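Long-range contacts in decaprenyl diphosphate synthase (Rhodobacter capsulatus, PDB 3MZV), which probably lengthens farnesyl diphosphate with isopentenyl diphosphate units, using magnesium, into the long all-trans polyprenyl diphosphate needed for the side chain of isoprenoid quinones: residues B[79-84]-B[130-135]; B[83-88]-B[123-128]. All blocks are in the same frame, centred on the assembly; numbering follows the deposited sequence. Where two conformers were deposited one is given.

Interaction 1. Residues B[79-84]-B[130-135]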
ATOM      1  N   ALA B  79      -9.323   6.133 -14.460  1.00 30.47           N
ATOM      2  CA  ALA B  79      -9.724   4.712 -14.658  1.00 31.59           C
ATOM      3  C   ALA B  79      -8.533   3.749 -14.425  1.00 31.29           C
ATOM      4  O   ALA B  79      -8.705   2.720 -13.740  1.00 30.38           O
ATOM      5  CB  ALA B  79     -10.352   4.487 -15.993  1.00 31.12           C
ATOM      6  N   ALA B  80      -7.348   4.105 -14.937  1.00 30.76           N
ATOM      7  CA  ALA B  80      -6.146   3.313 -14.684  1.00 30.64           C
ATOM      8  C   ALA B  80      -5.806   3.254 -13.160  1.00 31.45           C
ATOM      9  O   ALA B  80      -5.490   2.212 -12.608  1.00 30.74           O
ATOM     10  CB  ALA B  80      -5.000   3.832 -15.463  1.00 30.39           C
ATOM     11  N   THR B  81      -5.939   4.387 -12.483  1.00 30.75           N
ATOM     12  CA  THR B  81      -5.672   4.445 -11.065  1.00 31.75           C
ATOM     13  C   THR B  81      -6.634   3.577 -10.264  1.00 31.36           C
ATOM     14  O   THR B  81      -6.219   2.811  -9.390  1.00 31.04           O
ATOM     15  CB  THR B  81      -5.699   5.946 -10.518  1.00 30.20           C
ATOM     16  OG1 THR B  81      -4.727   6.747 -11.202  1.00 31.43           O
ATOM     17  CG2 THR B  81      -5.454   5.963  -9.021  1.00 31.44           C
ATOM     18  N   VAL B  82      -7.910   3.646 -10.591  1.00 31.81           N
ATOM     19  CA  VAL B  82      -8.923   2.779  -9.981  1.00 31.04           C
ATOM     20  C   VAL B  82      -8.558   1.287 -10.183  1.00 32.31           C
ATOM     21  O   VAL B  82      -8.622   0.494  -9.266  1.00 32.18           O
ATOM     22  CB  VAL B  82     -10.299   3.097 -10.586  1.00 31.40           C
ATOM     23  CG1 VAL B  82     -11.309   2.003 -10.271  1.00 33.05           C
ATOM     24  CG2 VAL B  82     -10.793   4.433 -10.040  1.00 29.14           C
ATOM     25  N   GLU B  83      -8.109   0.928 -11.360  1.00 33.67           N
ATOM     26  CA  GLU B  83      -7.733  -0.432 -11.591  1.00 35.71           C
ATOM     27  C   GLU B  83      -6.464  -0.829 -10.855  1.00 35.84           C
ATOM     28  O   GLU B  83      -6.389  -1.952 -10.342  1.00 36.48           O
ATOM     29  CB  GLU B  83      -7.544  -0.684 -13.066  1.00 37.27           C
ATOM     30  CG  GLU B  83      -7.423  -2.173 -13.353  1.00 43.10           C
ATOM     31  CD  GLU B  83      -8.733  -2.919 -13.354  1.00 51.70           C
ATOM     32  OE1 GLU B  83      -9.616  -2.691 -12.483  1.00 57.15           O
ATOM     33  OE2 GLU B  83      -8.873  -3.794 -14.248  1.00 59.74           O
ATOM     34  N   PHE B  84      -5.463   0.067 -10.836  1.00 35.03           N
ATOM     35  CA  PHE B  84      -4.248  -0.174 -10.032  1.00 34.22           C
ATOM     36  C   PHE B  84      -4.601  -0.411  -8.555  1.00 33.49           C
ATOM     37  O   PHE B  84      -4.067  -1.323  -7.909  1.00 33.76           O
ATOM     38  CB  PHE B  84      -3.265   0.995 -10.140  1.00 33.65           C
ATOM     39  CG  PHE B  84      -2.372   0.959 -11.373  1.00 33.57           C
ATOM     40  CD1 PHE B  84      -1.653  -0.163 -11.703  1.00 35.73           C
ATOM     41  CD2 PHE B  84      -2.190   2.105 -12.125  1.00 37.76           C
ATOM     42  CE1 PHE B  84      -0.779  -0.159 -12.797  1.00 39.09           C
ATOM     43  CE2 PHE B  84      -1.310   2.139 -13.181  1.00 37.33           C
ATOM     44  CZ  PHE B  84      -0.608   0.985 -13.528  1.00 39.09           C
ATOM     45  N   GLN B 130       1.257   8.562  -8.260  1.00 35.07           N
ATOM     46  CA  GLN B 130       2.145   9.361  -9.057  1.00 35.40           C
ATOM     47  C   GLN B 130       1.441   9.777 -10.332  1.00 35.87           C
ATOM     48  O   GLN B 130       1.457  10.968 -10.697  1.00 36.13           O
ATOM     49  CB  GLN B 130       3.426   8.593  -9.364  1.00 36.08           C
ATOM     50  CG  GLN B 130       4.488   9.414 -10.021  1.00 38.02           C
ATOM     51  CD  GLN B 130       5.676   8.574 -10.434  1.00 43.80           C
ATOM     52  OE1 GLN B 130       5.558   7.348 -10.646  1.00 47.13           O
ATOM     53  NE2 GLN B 130       6.817   9.218 -10.564  1.00 39.65           N
ATOM     54  N   LEU B 131       0.802   8.797 -10.977  1.00 35.03           N
ATOM     55  CA  LEU B 131       0.042   9.024 -12.192  1.00 35.33           C
ATOM     56  C   LEU B 131      -1.057  10.089 -12.006  1.00 36.02           C
ATOM     57  O   LEU B 131      -1.188  10.985 -12.858  1.00 37.23           O
ATOM     58  CB  LEU B 131      -0.574   7.705 -12.631  1.00 35.22           C
ATOM     59  CG  LEU B 131      -1.533   7.714 -13.831  1.00 35.68           C
ATOM     60  CD1 LEU B 131      -0.869   8.316 -15.047  1.00 36.57           C
ATOM     61  CD2 LEU B 131      -2.013   6.333 -14.117  1.00 37.33           C
ATOM     62  N   MET B 132      -1.778  10.026 -10.870  1.00 35.82           N
ATOM     63  CA  MET B 132      -2.861  10.970 -10.614  0.50 35.06           C
ATOM     64  C   MET B 132      -2.431  12.422 -10.587  1.00 35.96           C
ATOM     65  O   MET B 132      -3.232  13.287 -10.926  1.00 35.29           O
ATOM     66  CB  MET B 132      -3.559  10.617  -9.321  0.50 34.39           C
ATOM     67  CG  MET B 132      -4.423   9.432  -9.454  0.50 31.16           C
ATOM     68  SD  MET B 132      -5.570   9.657 -10.779  0.50 25.43           S
ATOM     69  CE  MET B 132      -6.342  11.129 -10.097  0.50 30.90           C
ATOM     70  N   THR B 133      -1.184  12.679 -10.209  1.00 35.95           N
ATOM     71  CA  THR B 133      -0.650  14.026 -10.147  1.00 37.64           C
ATOM     72  C   THR B 133      -0.571  14.688 -11.543  1.00 38.16           C
ATOM     73  O   THR B 133      -0.645  15.914 -11.653  1.00 38.78           O
ATOM     74  CB  THR B 133       0.721  14.097  -9.444  1.00 37.79           C
ATOM     75  OG1 THR B 133       1.754  13.488 -10.255  1.00 39.17           O
ATOM     76  CG2 THR B 133       0.639  13.437  -8.080  1.00 36.53           C
ATOM     77  N   ASP B 134      -0.475  13.880 -12.591  1.00 37.97           N
ATOM     78  CA  ASP B 134      -0.538  14.407 -13.955  1.00 38.48           C
ATOM     79  C   ASP B 134      -1.895  15.121 -14.208  1.00 37.86           C
ATOM     80  O   ASP B 134      -1.978  15.985 -15.063  1.00 38.65           O
ATOM     81  CB  ASP B 134      -0.409  13.284 -14.987  1.00 38.86           C
ATOM     82  CG  ASP B 134       0.969  12.672 -15.037  1.00 41.68           C
ATOM     83  OD1 ASP B 134       1.842  13.135 -14.313  1.00 42.30           O
ATOM     84  OD2 ASP B 134       1.140  11.696 -15.809  1.00 46.14           O
ATOM     85  N   THR B 135      -2.949  14.769 -13.484  1.00 37.33           N
ATOM     86  CA  THR B 135      -4.233  15.384 -13.748  1.00 37.46           C
ATOM     87  C   THR B 135      -4.310  16.805 -13.183  1.00 38.75           C
ATOM     88  O   THR B 135      -5.226  17.528 -13.533  1.00 38.40           O
ATOM     89  CB  THR B 135      -5.442  14.594 -13.161  1.00 37.75           C
ATOM     90  OG1 THR B 135      -5.404  14.667 -11.741  1.00 36.60           O
ATOM     91  CG2 THR B 135      -5.461  13.153 -13.579  1.00 36.24           C
TER
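A80, T81 and L131 form the close, buried part of this contact, where helix 74-96 faces residues 130-135, the C-terminal part of helix 114-133 and what follows. L131 CG lies anti to the backbone N (chi1 175°), which carries one methyl across the gap: L131 CD2 is set between A80 CB, at 4.1 Å, and T81 OG1, at 4.0 Å. The small A80 lets the leucine methyl approach the helix. T81 suits its place because its hydroxyl bonds back to the carbonyl of H77, one turn earlier, so a polar atom can be buried among apolar neighbours. M132 crosses T81 with a chain folded at chi2 and chi3; it was modelled in two conformers, so the short approach of its sulfur to T81 OG1 is doubtful in detail. Packing is looser toward F84, whose ring meets L131 CD2 at its edge, 4.4 Å from F84 CE2. The solvent side begins beyond M132: D134 is exposed and forms a salt bridge with R32, while T135 OG1 turns back to M132 O at 2.7 Å. Q130 instead reaches E142 of the second subunit. No hydrogen bond joins the two segments themselves. The contact belongs to the pairing of helix 74-96 with helix 114-133 in the all-alpha bundle of the FPP/GGPP synthase family.

Interaction 2. Residues B[83-88]-B[123-128]; sequences EFIHTA and YLFARS
E83 O is gripped by two donors of T87, a residue that also touches L124 across the contact. T87 N and T87 OG1 approach this carbonyl from opposite faces of its plane, T87 OG1 from above the plane, 2.8 Å from E83 O. With T87 OG1 beside the backbone N (chi1 -57°), CG2 is left to face the other helix and lies 4.0 Å from L124 CD1. Threonine thus settles its polar branch on its own helix and offers a methyl to its neighbour. F84 and L124 cross at about a right angle, F84 CD1 lying 4.1 Å from L124 CB. S128 is small enough for close approach: F84 CB comes within 3.5 Å of S128 CB, and S128 OG bonds to F125 O of its own helix at 2.9 Å. I85 CG1 meets F125 CE2 obliquely at 4.1 Å, and the small A88 lets its CB meet F125 CB at 4.3 Å. The ring of F125 also meets F129 of the second subunit, nearly parallel to it, so this helix serves the dimer interface as well. The segment axes approach to 8.5 Å and cross at -163°, a close antiparallel helix pair characteristic of the all-alpha isoprenoid synthase fold.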
ATOM      1  N   GLU B  83      -8.109   0.928 -11.360  1.00 33.67           N
ATOM      2  CA  GLU B  83      -7.733  -0.432 -11.591  1.00 35.71           C
ATOM      3  C   GLU B  83      -6.464  -0.829 -10.855  1.00 35.84           C
ATOM      4  O   GLU B  83      -6.389  -1.952 -10.342  1.00 36.48           O
ATOM      5  CB  GLU B  83      -7.544  -0.684 -13.066  1.00 37.27           C
ATOM      6  CG  GLU B  83      -7.423  -2.173 -13.353  1.00 43.10           C
ATOM      7  CD  GLU B  83      -8.733  -2.919 -13.354  1.00 51.70           C
ATOM      8  OE1 GLU B  83      -9.616  -2.691 -12.483  1.00 57.15           O
ATOM      9  OE2 GLU B  83      -8.873  -3.794 -14.248  1.00 59.74           O
ATOM     10  N   PHE B  84      -5.463   0.067 -10.836  1.00 35.03           N
ATOM     11  CA  PHE B  84      -4.248  -0.174 -10.032  1.00 34.22           C
ATOM     12  C   PHE B  84      -4.601  -0.411  -8.555  1.00 33.49           C
ATOM     13  O   PHE B  84      -4.067  -1.323  -7.909  1.00 33.76           O
ATOM     14  CB  PHE B  84      -3.265   0.995 -10.140  1.00 33.65           C
ATOM     15  CG  PHE B  84      -2.372   0.959 -11.373  1.00 33.57           C
ATOM     16  CD1 PHE B  84      -1.653  -0.163 -11.703  1.00 35.73           C
ATOM     17  CD2 PHE B  84      -2.190   2.105 -12.125  1.00 37.76           C
ATOM     18  CE1 PHE B  84      -0.779  -0.159 -12.797  1.00 39.09           C
ATOM     19  CE2 PHE B  84      -1.310   2.139 -13.181  1.00 37.33           C
ATOM     20  CZ  PHE B  84      -0.608   0.985 -13.528  1.00 39.09           C
ATOM     21  N   ILE B  85      -5.478   0.418  -8.003  1.00 32.27           N
ATOM     22  CA  ILE B  85      -5.883   0.264  -6.619  1.00 32.82           C
ATOM     23  C   ILE B  85      -6.574  -1.086  -6.394  1.00 33.99           C
ATOM     24  O   ILE B  85      -6.273  -1.807  -5.430  1.00 34.87           O
ATOM     25  CB  ILE B  85      -6.786   1.444  -6.152  1.00 32.26           C
ATOM     26  CG1 ILE B  85      -5.965   2.743  -6.094  1.00 32.05           C
ATOM     27  CG2 ILE B  85      -7.386   1.154  -4.804  1.00 30.72           C
ATOM     28  CD1 ILE B  85      -6.832   3.999  -6.015  1.00 30.33           C
ATOM     29  N   HIS B  86      -7.462  -1.459  -7.308  1.00 33.74           N
ATOM     30  CA  HIS B  86      -8.147  -2.742  -7.189  1.00 34.71           C
ATOM     31  C   HIS B  86      -7.120  -3.853  -7.241  1.00 34.54           C
ATOM     32  O   HIS B  86      -7.189  -4.771  -6.425  1.00 34.77           O
ATOM     33  CB  HIS B  86      -9.193  -2.890  -8.279  1.00 34.75           C
ATOM     34  CG  HIS B  86      -9.855  -4.225  -8.319  1.00 37.15           C
ATOM     35  ND1 HIS B  86     -10.600  -4.713  -7.273  1.00 38.22           N
ATOM     36  CD2 HIS B  86      -9.922  -5.157  -9.301  1.00 40.57           C
ATOM     37  CE1 HIS B  86     -11.081  -5.898  -7.593  1.00 37.46           C
ATOM     38  NE2 HIS B  86     -10.678  -6.193  -8.816  1.00 40.46           N
ATOM     39  N   THR B  87      -6.167  -3.770  -8.171  1.00 34.78           N
ATOM     40  CA  THR B  87      -5.202  -4.826  -8.342  1.00 35.58           C
ATOM     41  C   THR B  87      -4.307  -4.964  -7.104  1.00 36.02           C
ATOM     42  O   THR B  87      -4.026  -6.083  -6.632  1.00 35.53           O
ATOM     43  CB  THR B  87      -4.345  -4.606  -9.624  1.00 36.46           C
ATOM     44  OG1 THR B  87      -5.196  -4.501 -10.781  1.00 36.76           O
ATOM     45  CG2 THR B  87      -3.378  -5.724  -9.838  1.00 37.56           C
ATOM     46  N   ALA B  88      -3.814  -3.834  -6.594  1.00 35.17           N
ATOM     47  CA  ALA B  88      -3.030  -3.816  -5.354  1.00 33.79           C
ATOM     48  C   ALA B  88      -3.799  -4.429  -4.224  1.00 34.02           C
ATOM     49  O   ALA B  88      -3.210  -5.213  -3.452  1.00 33.97           O
ATOM     50  CB  ALA B  88      -2.595  -2.304  -4.965  1.00 34.05           C
ATOM     51  N   TYR B 123       4.099  -1.097  -4.958  1.00 36.40           N
ATOM     52  CA  TYR B 123       4.599  -0.465  -6.167  1.00 36.59           C
ATOM     53  C   TYR B 123       3.473   0.090  -7.034  1.00 35.15           C
ATOM     54  O   TYR B 123       3.559   1.227  -7.472  1.00 35.21           O
ATOM     55  CB  TYR B 123       5.442  -1.444  -6.999  1.00 38.50           C
ATOM     56  CG  TYR B 123       6.216  -0.759  -8.121  1.00 39.12           C
ATOM     57  CD1 TYR B 123       7.334   0.024  -7.848  1.00 39.83           C
ATOM     58  CD2 TYR B 123       5.782  -0.845  -9.450  1.00 40.34           C
ATOM     59  CE1 TYR B 123       8.058   0.643  -8.867  1.00 39.96           C
ATOM     60  CE2 TYR B 123       6.517  -0.228 -10.473  1.00 40.72           C
ATOM     61  CZ  TYR B 123       7.625   0.516 -10.177  1.00 39.51           C
ATOM     62  OH  TYR B 123       8.357   1.140 -11.184  1.00 42.97           O
ATOM     63  N   LEU B 124       2.438  -0.702  -7.275  1.00 35.52           N
ATOM     64  CA  LEU B 124       1.326  -0.280  -8.108  1.00 34.34           C
ATOM     65  C   LEU B 124       0.522   0.847  -7.452  1.00 33.86           C
ATOM     66  O   LEU B 124       0.091   1.789  -8.116  1.00 32.50           O
ATOM     67  CB  LEU B 124       0.387  -1.446  -8.382  1.00 34.59           C
ATOM     68  CG  LEU B 124       1.085  -2.648  -9.049  1.00 37.05           C
ATOM     69  CD1 LEU B 124       0.097  -3.735  -9.340  1.00 38.85           C
ATOM     70  CD2 LEU B 124       1.822  -2.190 -10.299  1.00 37.92           C
ATOM     71  N   PHE B 125       0.303   0.715  -6.157  1.00 33.27           N
ATOM     72  CA  PHE B 125      -0.385   1.742  -5.423  1.00 32.18           C
ATOM     73  C   PHE B 125       0.357   3.079  -5.551  1.00 31.09           C
ATOM     74  O   PHE B 125      -0.255   4.102  -5.799  1.00 30.74           O
ATOM     75  CB  PHE B 125      -0.506   1.355  -3.958  1.00 31.71           C
ATOM     76  CG  PHE B 125      -1.428   2.275  -3.190  1.00 37.87           C
ATOM     77  CD1 PHE B 125      -0.926   3.172  -2.257  1.00 39.02           C
ATOM     78  CD2 PHE B 125      -2.778   2.309  -3.476  1.00 41.62           C
ATOM     79  CE1 PHE B 125      -1.779   4.042  -1.551  1.00 41.77           C
ATOM     80  CE2 PHE B 125      -3.637   3.171  -2.789  1.00 42.50           C
ATOM     81  CZ  PHE B 125      -3.117   4.057  -1.802  1.00 39.79           C
ATOM     82  N   ALA B 126       1.648   3.074  -5.323  1.00 32.91           N
ATOM     83  CA  ALA B 126       2.472   4.280  -5.439  1.00 33.67           C
ATOM     84  C   ALA B 126       2.450   4.880  -6.853  1.00 34.76           C
ATOM     85  O   ALA B 126       2.240   6.075  -7.039  1.00 33.03           O
ATOM     86  CB  ALA B 126       3.921   3.975  -5.019  1.00 34.71           C
ATOM     87  N   ARG B 127       2.676   4.033  -7.850  1.00 35.03           N
ATOM     88  CA  ARG B 127       2.650   4.469  -9.219  1.00 36.23           C
ATOM     89  C   ARG B 127       1.290   5.060  -9.598  1.00 36.17           C
ATOM     90  O   ARG B 127       1.224   5.989 -10.390  1.00 38.15           O
ATOM     91  CB  ARG B 127       2.980   3.279 -10.127  1.00 37.33           C
ATOM     92  CG  ARG B 127       4.449   2.820  -9.992  1.00 40.37           C
ATOM     93  CD  ARG B 127       5.470   3.367 -10.984  1.00 51.04           C
ATOM     94  NE  ARG B 127       6.200   4.489 -10.447  1.00 53.40           N
ATOM     95  CZ  ARG B 127       7.529   4.669 -10.346  1.00 52.92           C
ATOM     96  NH1 ARG B 127       7.928   5.799  -9.807  1.00 47.35           N
ATOM     97  NH2 ARG B 127       8.472   3.818 -10.762  1.00 54.88           N
ATOM     98  N   SER B 128       0.235   4.518  -9.044  1.00 34.57           N
ATOM     99  CA  SER B 128      -1.072   5.024  -9.359  1.00 36.44           C
ATOM    100  C   SER B 128      -1.269   6.432  -8.818  1.00 36.17           C
ATOM    101  O   SER B 128      -1.890   7.253  -9.490  1.00 35.75           O
ATOM    102  CB  SER B 128      -2.168   4.075  -8.909  1.00 35.57           C
ATOM    103  OG  SER B 128      -2.538   4.195  -7.547  1.00 35.71           O
TER

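Overall arrangement
Interactions 1 and 2 are successive parts of one interface between helix 74-96 and helix 114-133, with centres 8 Å apart. They share E83 and F84: the ring of F84 spans both, and E83, which touches neither partner segment, forms a salt bridge with R55. T81 OG1 also lies 3.4 Å from S128 O, so the two touch directly. Moving forward along 74-96 from interaction 1 to interaction 2 means moving backward along 114-133, as the antiparallel pairing requires, and leads on toward the aspartate-rich DDxxD motif that, as in relatives, probably binds magnesium and diphosphate. Helix 114-133 also reaches the second subunit in both, through Q130 and T133 in interaction 1 and F125 among others in interaction 2.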